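Local atomic coordinates of hypothetical protein Atu2327 (Agrobacterium tumefaciens, PDB entry 2O8I), a protein that probably catalyses the decarboxylation of 2-oxo-4-hydroxy-4-carboxy-5-ureidoimidazoline (OHCU) to allantoin in urate breakdown, as other members of its family do. Residues Ser18-Ile21 and Ala22-Tyr26; Cys45-Phe48 and Arg49-Ser52; Glu55-Gly58 and Val59-His63. All coordinates share one frame; numbering follows the deposited sequence.

Contact 1 of 3, residues Ser18-Ile21 and Ala22-Tyr26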
# COMPACT_ATOMS: atom_id res chain seq x y z
N SER A 18 5.34 -9.85 2.02
CA SER A 18 5.65 -11.25 2.37
C SER A 18 6.03 -12.18 1.16
O SER A 18 5.39 -13.23 0.91
CB SER A 18 4.52 -11.78 3.24
OG SER A 18 4.29 -10.84 4.28
N PRO A 19 7.10 -11.78 0.40
CA PRO A 19 7.49 -12.57 -0.76
C PRO A 19 7.78 -14.02 -0.42
O PRO A 19 7.55 -14.87 -1.26
CB PRO A 19 8.74 -11.83 -1.30
CG PRO A 19 9.23 -10.99 -0.17
CD PRO A 19 8.00 -10.63 0.60
N PHE A 20 8.20 -14.33 0.81
CA PHE A 20 8.47 -15.75 1.17
C PHE A 20 7.26 -16.65 0.93
O PHE A 20 7.42 -17.83 0.58
CB PHE A 20 9.00 -15.90 2.60
CG PHE A 20 7.92 -15.85 3.65
CD1 PHE A 20 7.46 -14.62 4.16
CD2 PHE A 20 7.34 -17.02 4.13
CE1 PHE A 20 6.43 -14.58 5.15
CE2 PHE A 20 6.32 -16.98 5.08
CZ PHE A 20 5.85 -15.77 5.59
N ILE A 21 6.04 -16.11 1.11
CA ILE A 21 4.80 -16.86 0.79
C ILE A 21 4.86 -17.34 -0.66
O ILE A 21 4.60 -18.53 -0.94
CB ILE A 21 3.51 -16.05 1.04
CG1 ILE A 21 3.37 -15.69 2.52
CG2 ILE A 21 2.27 -16.81 0.63
CD1 ILE A 21 3.02 -16.88 3.39
N ALA A 22 5.25 -16.44 -1.57
CA ALA A 22 5.26 -16.71 -3.00
C ALA A 22 6.43 -17.59 -3.37
O ALA A 22 6.27 -18.44 -4.23
CB ALA A 22 5.27 -15.42 -3.80
N GLU A 23 7.60 -17.40 -2.74
CA GLU A 23 8.79 -18.26 -2.96
C GLU A 23 8.44 -19.72 -2.65
O GLU A 23 8.65 -20.62 -3.48
CB GLU A 23 9.93 -17.89 -2.01
CG GLU A 23 10.38 -16.46 -1.97
CD GLU A 23 11.53 -16.22 -2.90
OE1 GLU A 23 12.07 -17.24 -3.45
OE2 GLU A 23 11.90 -15.03 -3.10
N ARG A 24 7.91 -19.98 -1.46
CA ARG A 24 7.57 -21.33 -1.08
C ARG A 24 6.50 -21.91 -1.95
O ARG A 24 6.58 -23.08 -2.33
CB ARG A 24 7.12 -21.40 0.36
CG ARG A 24 8.21 -21.04 1.31
CD ARG A 24 7.71 -21.18 2.73
NE ARG A 24 8.74 -20.63 3.60
CZ ARG A 24 8.54 -20.31 4.87
NH1 ARG A 24 7.33 -20.46 5.41
NH2 ARG A 24 9.56 -19.81 5.58
N ALA A 25 5.47 -21.11 -2.28
CA ALA A 25 4.44 -21.60 -3.22
C ALA A 25 5.08 -22.03 -4.53
O ALA A 25 4.62 -22.99 -5.15
CB ALA A 25 3.38 -20.56 -3.48
N TYR A 26 6.14 -21.33 -4.95
CA TYR A 26 6.75 -21.64 -6.21
C TYR A 26 7.47 -22.99 -6.13
O TYR A 26 7.39 -23.81 -7.07
CB TYR A 26 7.70 -20.53 -6.72
CG TYR A 26 8.08 -20.76 -8.19
CD1 TYR A 26 9.18 -21.59 -8.54
CD2 TYR A 26 7.32 -20.22 -9.22
CE1 TYR A 26 9.52 -21.81 -9.87
CE2 TYR A 26 7.66 -20.46 -10.58
CZ TYR A 26 8.75 -21.25 -10.88
OH TYR A 26 9.10 -21.46 -12.20

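Contact 2 of 3, residues Cys45-Phe48 and Arg49-Ser52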
# COMPACT_ATOMS: atom_id res chain seq x y z
N CYS A 45 -2.51 -19.34 0.18
CA CYS A 45 -3.04 -19.63 1.52
C CYS A 45 -2.39 -20.87 2.12
O CYS A 45 -2.08 -20.89 3.32
CB CYS A 45 -4.56 -19.76 1.52
SG CYS A 45 -5.30 -18.15 1.21
N ALA A 46 -2.18 -21.90 1.30
CA ALA A 46 -1.54 -23.11 1.77
C ALA A 46 -0.22 -22.79 2.44
O ALA A 46 0.04 -23.30 3.54
CB ALA A 46 -1.36 -24.12 0.65
N GLN A 47 0.62 -21.97 1.83
CA GLN A 47 1.87 -21.61 2.48
C GLN A 47 1.65 -20.73 3.72
O GLN A 47 2.43 -20.80 4.69
CB GLN A 47 2.81 -20.89 1.53
CG GLN A 47 3.19 -21.64 0.31
CD GLN A 47 3.77 -23.01 0.62
OE1 GLN A 47 3.44 -23.97 -0.05
NE2 GLN A 47 4.64 -23.10 1.63
N PHE A 48 0.63 -19.88 3.70
CA PHE A 48 0.39 -18.98 4.81
C PHE A 48 -0.05 -19.81 6.00
O PHE A 48 0.29 -19.50 7.15
CB PHE A 48 -0.72 -18.01 4.42
CG PHE A 48 -1.14 -17.06 5.51
CD1 PHE A 48 -0.21 -16.28 6.18
CD2 PHE A 48 -2.48 -16.89 5.82
CE1 PHE A 48 -0.62 -15.37 7.16
CE2 PHE A 48 -2.90 -15.98 6.79
CZ PHE A 48 -1.97 -15.22 7.46
N ARG A 49 -0.82 -20.86 5.72
CA ARG A 49 -1.34 -21.67 6.79
C ARG A 49 -0.29 -22.54 7.44
O ARG A 49 -0.44 -22.94 8.57
CB ARG A 49 -2.46 -22.54 6.27
CG ARG A 49 -3.75 -21.87 6.46
CD ARG A 49 -4.67 -22.24 5.35
NE ARG A 49 -5.86 -21.43 5.45
CZ ARG A 49 -7.07 -21.81 5.06
NH1 ARG A 49 -7.27 -23.00 4.53
NH2 ARG A 49 -8.08 -20.98 5.22
N VAL A 50 0.79 -22.82 6.73
CA VAL A 50 1.75 -23.81 7.16
C VAL A 50 3.02 -23.16 7.70
O VAL A 50 3.92 -23.84 8.18
CB VAL A 50 1.98 -24.81 5.99
CG1 VAL A 50 3.43 -24.81 5.46
CG2 VAL A 50 1.46 -26.19 6.39
N ALA A 51 3.06 -21.84 7.61
CA ALA A 51 4.16 -21.00 8.09
C ALA A 51 4.14 -21.03 9.61
O ALA A 51 3.12 -21.36 10.20
CB ALA A 51 3.96 -19.59 7.58
N SER A 52 5.26 -20.70 10.26
CA SER A 52 5.34 -20.78 11.71
C SER A 52 4.37 -19.74 12.27
O SER A 52 3.96 -18.84 11.53
CB SER A 52 6.79 -20.54 12.18
OG SER A 52 7.23 -19.20 11.90

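Contact 3 of 3, residues Glu55-Gly58 and Val59-His63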
# COMPACT_ATOMS: atom_id res chain seq x y z
N GLU A 55 5.97 -16.40 11.81
CA GLU A 55 5.92 -15.93 10.43
C GLU A 55 4.55 -15.33 10.11
O GLU A 55 4.48 -14.24 9.54
CB GLU A 55 6.31 -17.04 9.44
CG GLU A 55 7.81 -17.41 9.49
CD GLU A 55 8.14 -18.68 8.67
OE1 GLU A 55 7.24 -19.56 8.52
OE2 GLU A 55 9.30 -18.79 8.17
N ARG A 56 3.48 -16.02 10.51
CA ARG A 56 2.14 -15.50 10.37
C ARG A 56 1.97 -14.16 11.12
O ARG A 56 1.35 -13.21 10.60
CB ARG A 56 1.12 -16.54 10.82
CG ARG A 56 1.10 -17.75 9.88
CD ARG A 56 0.56 -19.06 10.52
NE ARG A 56 -0.78 -18.91 11.10
CZ ARG A 56 -1.92 -18.83 10.40
NH1 ARG A 56 -1.92 -18.89 9.07
NH2 ARG A 56 -3.07 -18.68 11.04
N LEU A 57 2.55 -14.07 12.31
CA LEU A 57 2.52 -12.81 13.08
C LEU A 57 3.24 -11.69 12.32
O LEU A 57 2.77 -10.52 12.33
CB LEU A 57 3.10 -12.99 14.48
CG LEU A 57 3.01 -11.74 15.37
CD1 LEU A 57 1.55 -11.39 15.70
CD2 LEU A 57 3.81 -11.94 16.68
N GLY A 58 4.34 -12.05 11.65
CA GLY A 58 5.06 -11.11 10.77
C GLY A 58 4.21 -10.60 9.62
O GLY A 58 4.31 -9.44 9.21
N VAL A 59 3.33 -11.44 9.09
CA VAL A 59 2.51 -11.06 7.95
C VAL A 59 1.50 -10.05 8.42
O VAL A 59 1.26 -9.05 7.74
CB VAL A 59 1.79 -12.28 7.33
CG1 VAL A 59 0.70 -11.87 6.36
CG2 VAL A 59 2.82 -13.25 6.68
N LEU A 60 0.91 -10.29 9.59
CA LEU A 60 -0.10 -9.38 10.15
C LEU A 60 0.51 -8.02 10.37
O LEU A 60 -0.09 -7.00 10.05
CB LEU A 60 -0.61 -9.92 11.47
CG LEU A 60 -1.88 -10.77 11.52
CD1 LEU A 60 -2.16 -11.56 10.30
CD2 LEU A 60 -1.83 -11.68 12.72
N ARG A 61 1.71 -8.02 10.94
CA ARG A 61 2.36 -6.79 11.28
C ARG A 61 2.80 -6.00 10.06
O ARG A 61 2.94 -4.80 10.15
CB ARG A 61 3.56 -7.08 12.19
CG ARG A 61 3.13 -7.54 13.57
CD ARG A 61 4.31 -7.68 14.49
NE ARG A 61 3.87 -7.67 15.88
CZ ARG A 61 4.53 -8.24 16.89
NH1 ARG A 61 5.67 -8.87 16.65
NH2 ARG A 61 4.05 -8.19 18.14
N ALA A 62 3.03 -6.66 8.93
CA ALA A 62 3.49 -5.96 7.72
C ALA A 62 2.30 -5.37 6.95
O ALA A 62 2.47 -4.47 6.12
CB ALA A 62 4.29 -6.91 6.81
N HIS A 63 1.10 -5.89 7.21
CA HIS A 63 -0.07 -5.45 6.50
C HIS A 63 -0.40 -3.95 6.71
O HIS A 63 -0.28 -3.42 7.81
CB HIS A 63 -1.24 -6.32 6.92
CG HIS A 63 -2.37 -6.27 5.96
ND1 HIS A 63 -2.53 -7.20 4.96
CD2 HIS A 63 -3.39 -5.39 5.82
CE1 HIS A 63 -3.62 -6.91 4.26
NE2 HIS A 63 -4.16 -5.82 4.77

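Contact 1 of 3, residues Ser18-Ile21 and Ala22-Tyr26
Phe20 and Arg24, one helical turn apart at the start of helix 19-27, form the main side-chain contact here. The ring of Phe20 does not lie flat on the guanidinium: the two planes are 65° apart, and the carbon CD2 of the phenyl group sits over the centre of one guanidinium face, 3.6 Å from Arg24 CZ. The next ring carbon, Phe20 CE2, is equally near Arg24 NH1 at 3.6 Å. A chi1 of 80° places the Phe20 CG between its own backbone N and carbonyl carbon, which turns the ring toward the later turn although the bond to CB starts away from it. Arg24 meets it with a chain extended from CG to NE, and its CG passes 3.4 Å from Phe20 O.

Main-chain hydrogen bonds hold the two turns together. Pro19 O takes the N-H of Glu23 at 2.9 Å, and also a weak bond from Ala22 N. Next in the series of bonds are Arg24 N to Phe20 O, 3.0 Å and almost straight at 175°, and Ala25 N to Ile21 O, also 3.0 Å. This i to i+4 pattern is that of an alpha-helix.

A further side-chain contact lies against the backbone: Glu23 bends at chi2 and lays its CG 3.3 Å from Pro19 O, while the carboxylate reaches beyond the turn to a salt bridge with Arg4.

Arg24 also has a partner outside the segments: its NH2 forms a salt bridge with Glu55 of helix 53-62. That helix also covers Phe20 through Val59, helix 37-50 meets Ile21 and Ala25 through Phe48 and Leu44, and helix 4-11 lies against Glu23, Ala25 and Tyr26.

Contact 2 of 3, residues Cys45-Phe48 and Arg49-Ser52
Arg49 swings back over Cys45 because its chi1 of -92° and the bend at chi2 (147°) carry CD along the preceding turn, to 3.6 Å from Cys45 O. This is the closing turn of helix 37-50, in an all-helical fold, where regular hydrogen bonding gives way to the link toward helix 53-62. The bonds record the change. Arg49 N reaches Cys45 O at 2.7 Å with an N-H...O angle of 151°, whereas Val50 N shares itself between Ala46 O and Gln47 O, each 3.3 Å away and each weak. Beyond Val50 the backbone extends.

At its far end the Arg49 guanidinium is taken up by Glu151 of helix 139-161, with which NH2 forms a salt bridge, so the side chain spans from the helix end to the neighbouring helix. Phe48 leaves on another course: its ring packs on Thr147 and Val150 of helix 139-161, meets the Phe15 ring, and has the Arg56 guanidinium in a cation-pi contact. Ser52 is the N-cap of helix 53-62. Its OG caps a backbone N in the first turn of that helix, and its own N donates a hydrogen bond to Glu55 OE1. Between the two helices, the methyl carbon Ala51 CB rests 3.5 Å from Gln47 O.

Contact 3 of 3, residues Glu55-Gly58 and Val59-His63
Leu57 O and Arg61 N, with Arg56 O and Leu60 N one residue earlier, form two firm hydrogen bonds of this turn, both 3.1 Å long. Their N-H...O angles are 155° and 159°, as expected of the alpha-helix 53-62 approaching its C-terminal end. Val59 N divides its hydrogen, giving 3.1 Å to Glu55 O and a weak bond to Arg56 O. Toward the end, Ala62 N to Gly58 O is also weak, and His63 is the first residue to leave helical geometry.

Charged side chains fan outward from this series of bonds. Glu55 turns its carboxylate to a salt bridge with Arg24 of helix 19-27. Arg56 NE forms a salt bridge with Glu53 on its own helix, and Arg61 NE donates to Gly112 O, tying this turn to the segment after helix 94-111.

Apolar contacts complete the turn. Val59 CG2, 3.5 Å from Glu55 O, turns to Ser18 and Phe20, while CG1 packs on Phe48 of helix 37-50. Leu57 and Leu60 both touch Phe143 of helix 139-161. Leu57 also meets the Arg61 guanidinium: with CG anti to the backbone N (chi1 -176°), its branch brings CD2 above one face of the group, displaced toward the rim. The extended Arg61 chain starts close to the backbone, with CG 3.2 Å from Leu57 O, and its guanidinium brings NH1 to 3.6 Å from Leu57 CD2.

Followed from the N terminus, the contacts come strictly in series: contact 1 ends at Tyr26, contact 2 runs from Cys45 to Ser52, and contact 3 starts at Glu55. Each closes only a helical turn, so none nests within or crosses another. Side chains join them in space. Contacts 1 and 2 meet where Ile21 CD1 packs against Phe48 and Gln47 NE2 comes 3.3 Å from Arg24 CB. Contacts 1 and 3 are joined by the salt bridge of Arg24 with Glu55, beside the packing of Phe20 on Val59. Contacts 2 and 3 are linked by a probable hydrogen bond from Arg56 NH1 to Phe48 O. Together they tie helices 19-27, 37-50 and 53-62 to one another.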